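Local coordinates for protein motility-associated killing factor MakB (Vibrio cholerae serotype O1, PDB 6W1W) that probably acts as one component of a tripartite cytotoxin that resembles alpha-pore-forming toxins, at residues I193-I199 with F214-T220. Numbering follows the deposited sequence.
Sequences IQSMVTI and FAGALFT. With EDO (1,2-ethanediol), chain C.
Backbone hydrogen bonds carry this antiparallel beta hairpin. Ile193 N donates to Thr220 O (2.9 Å) and Thr220 N returns to Ile193 O (3.0 Å); Ser195 N to Leu218 O (3.1 Å) and Leu218 N to Ser195 O (2.8 Å) close the next ring. Further along, Val197 N reaches Gly216 O at 2.6 Å, but the return bond from Gly216 N to Val197 O is weak at 3.2 Å; Ile199 N binds Phe214 O at 3.1 Å, with a weak return from Phe214 N to Ile199 O (3.3 Å). Between these lie the non-hydrogen-bonded pairs Gln194–Phe219 and Met196–Ala217, and the strand axes run at 148°, 4.4 Å apart at closest. Strand 338-346 runs parallel on the other edge of 193-203. An apolar hairpin joined to a bundle of long helices recalls the beta-tongue of ClyA-like alpha-pore-forming toxins.

On one face, Val197 CG2 packs on Leu218 CB (3.8 Å), and helix 225-230 covers both. By Gly216 lies 1,2-ethanediol, probably from the crystallisation liquor, its O1 weakly hydrogen-bonded to Ala217 O (3.3 Å). The opposite face carries Gln194, Met196, Ala217 and Phe219, with helix 9-35 against all but Met196. Met196, all m (chi1 to chi3), sets CE 4.1 Å from Ala215 CB and SD 4.0 Å from Ala217 CB. Gln194, chi1 and chi2 both t, brings OE1 to the edge of the Phe219 ring, 3.4 Å from CE2.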
loop_
_atom_site.group_PDB
_atom_site.type_symbol
_atom_site.label_atom_id
_atom_site.label_comp_id
_atom_site.label_asym_id
_atom_site.label_seq_id
_atom_site.Cartn_x
_atom_site.Cartn_y
_atom_site.Cartn_z
ATOM N N ILE A 193 -1.562 5.808 13.137
ATOM C CA ILE A 193 -0.172 5.859 13.568
ATOM C C ILE A 193 0.599 4.780 12.827
ATOM O O ILE A 193 0.230 3.602 12.876
ATOM C CB ILE A 193 -0.031 5.674 15.091
ATOM C CG1 ILE A 193 -0.581 6.897 15.826
ATOM C CG2 ILE A 193 1.423 5.414 15.469
ATOM C CD1 ILE A 193 -0.405 6.840 17.325
ATOM N N GLN A 194 1.667 5.183 12.147
ATOM C CA GLN A 194 2.503 4.283 11.364
ATOM C C GLN A 194 3.836 4.104 12.079
ATOM O O GLN A 194 4.586 5.073 12.253
ATOM C CB GLN A 194 2.702 4.831 9.949
ATOM C CG GLN A 194 3.696 4.059 9.096
ATOM C CD GLN A 194 3.695 4.522 7.651
ATOM O OE1 GLN A 194 2.689 5.029 7.155
ATOM N NE2 GLN A 194 4.826 4.356 6.970
ATOM N N SER A 195 4.123 2.875 12.501
ATOM C CA SER A 195 5.361 2.545 13.194
ATOM C C SER A 195 6.049 1.395 12.476
ATOM O O SER A 195 5.390 0.456 12.019
ATOM C CB SER A 195 5.098 2.162 14.656
ATOM O OG SER A 195 4.027 2.910 15.215
ATOM N N MET A 196 7.376 1.464 12.386
ATOM C CA MET A 196 8.154 0.465 11.664
ATOM C C MET A 196 8.527 -0.675 12.605
ATOM O O MET A 196 9.183 -0.454 13.629
ATOM C CB MET A 196 9.407 1.092 11.047
ATOM C CG MET A 196 9.127 2.100 9.937
ATOM S SD MET A 196 8.029 1.474 8.641
ATOM C CE MET A 196 8.971 0.083 8.018
ATOM N N VAL A 197 8.120 -1.889 12.252
ATOM C CA VAL A 197 8.382 -3.071 13.065
ATOM C C VAL A 197 9.476 -3.870 12.367
ATOM O O VAL A 197 9.226 -4.565 11.378
ATOM C CB VAL A 197 7.117 -3.907 13.274
ATOM C CG1 VAL A 197 7.421 -5.111 14.146
ATOM C CG2 VAL A 197 6.029 -3.058 13.878
ATOM N N THR A 198 10.693 -3.768 12.887
ATOM C CA THR A 198 11.797 -4.602 12.435
ATOM C C THR A 198 11.733 -5.955 13.136
ATOM O O THR A 198 11.710 -6.019 14.370
ATOM C CB THR A 198 13.128 -3.919 12.729
ATOM O OG1 THR A 198 13.105 -2.582 12.217
ATOM C CG2 THR A 198 14.271 -4.697 12.098
ATOM N N ILE A 199 11.693 -7.030 12.356
ATOM C CA ILE A 199 11.857 -8.391 12.860
ATOM C C ILE A 199 13.229 -8.876 12.416
ATOM O O ILE A 199 13.525 -8.899 11.214
ATOM C CB ILE A 199 10.758 -9.332 12.346
ATOM C CG1 ILE A 199 9.375 -8.720 12.544
ATOM C CG2 ILE A 199 10.849 -10.684 13.035
ATOM C CD1 ILE A 199 8.264 -9.565 11.954
ATOM N N PHE A 214 14.277 -7.809 8.183
ATOM C CA PHE A 214 13.438 -6.964 7.346
ATOM C C PHE A 214 12.370 -6.296 8.203
ATOM O O PHE A 214 12.003 -6.787 9.273
ATOM C CB PHE A 214 12.799 -7.761 6.195
ATOM C CG PHE A 214 11.544 -8.499 6.574
ATOM C CD1 PHE A 214 11.576 -9.522 7.500
ATOM C CD2 PHE A 214 10.336 -8.190 5.972
ATOM C CE1 PHE A 214 10.424 -10.207 7.839
ATOM C CE2 PHE A 214 9.181 -8.874 6.306
ATOM C CZ PHE A 214 9.227 -9.883 7.240
ATOM N N ALA A 215 11.876 -5.159 7.716
ATOM C CA ALA A 215 10.995 -4.291 8.481
ATOM C C ALA A 215 9.698 -4.045 7.724
ATOM O O ALA A 215 9.571 -4.353 6.537
ATOM C CB ALA A 215 11.678 -2.956 8.800
ATOM N N GLY A 216 8.733 -3.468 8.429
ATOM C CA GLY A 216 7.428 -3.206 7.853
ATOM C C GLY A 216 6.602 -2.348 8.782
ATOM O O GLY A 216 6.869 -2.265 9.986
ATOM N N ALA A 217 5.587 -1.709 8.203
ATOM C CA ALA A 217 4.765 -0.754 8.933
ATOM C C ALA A 217 3.596 -1.448 9.615
ATOM O O ALA A 217 3.002 -2.384 9.070
ATOM C CB ALA A 217 4.239 0.336 8.003
ATOM N N LEU A 218 3.276 -0.975 10.816
ATOM C CA LEU A 218 2.114 -1.410 11.575
ATOM C C LEU A 218 1.234 -0.194 11.830
ATOM O O LEU A 218 1.734 0.863 12.231
ATOM C CB LEU A 218 2.544 -2.068 12.892
ATOM C CG LEU A 218 1.462 -2.633 13.816
ATOM C CD1 LEU A 218 0.817 -3.871 13.217
ATOM C CD2 LEU A 218 2.047 -2.933 15.191
ATOM N N PHE A 219 -0.065 -0.332 11.578
ATOM C CA PHE A 219 -1.006 0.773 11.732
ATOM C C PHE A 219 -1.809 0.601 13.024
ATOM O O PHE A 219 -2.540 -0.384 13.182
ATOM C CB PHE A 219 -1.937 0.863 10.519
ATOM C CG PHE A 219 -1.262 1.358 9.272
ATOM C CD1 PHE A 219 -1.670 0.907 8.024
ATOM C CD2 PHE A 219 -0.227 2.279 9.339
ATOM C CE1 PHE A 219 -1.051 1.358 6.868
ATOM C CE2 PHE A 219 0.398 2.736 8.184
ATOM C CZ PHE A 219 -0.015 2.275 6.950
ATOM N N THR A 220 -1.681 1.563 13.936
ATOM C CA THR A 220 -2.419 1.563 15.192
ATOM C C THR A 220 -3.281 2.817 15.283
ATOM O O THR A 220 -2.915 3.875 14.767
ATOM C CB THR A 220 -1.472 1.486 16.403
ATOM O OG1 THR A 220 -0.594 2.620 16.403
ATOM C CG2 THR A 220 -0.645 0.209 16.355
HETATM C C1 EDO C . 4.119 -6.524 9.924
HETATM O O1 EDO C . 3.042 -5.588 9.776
HETATM C C2 EDO C . 5.423 -5.769 10.171
HETATM O O2 EDO C . 6.542 -6.655 10.039
#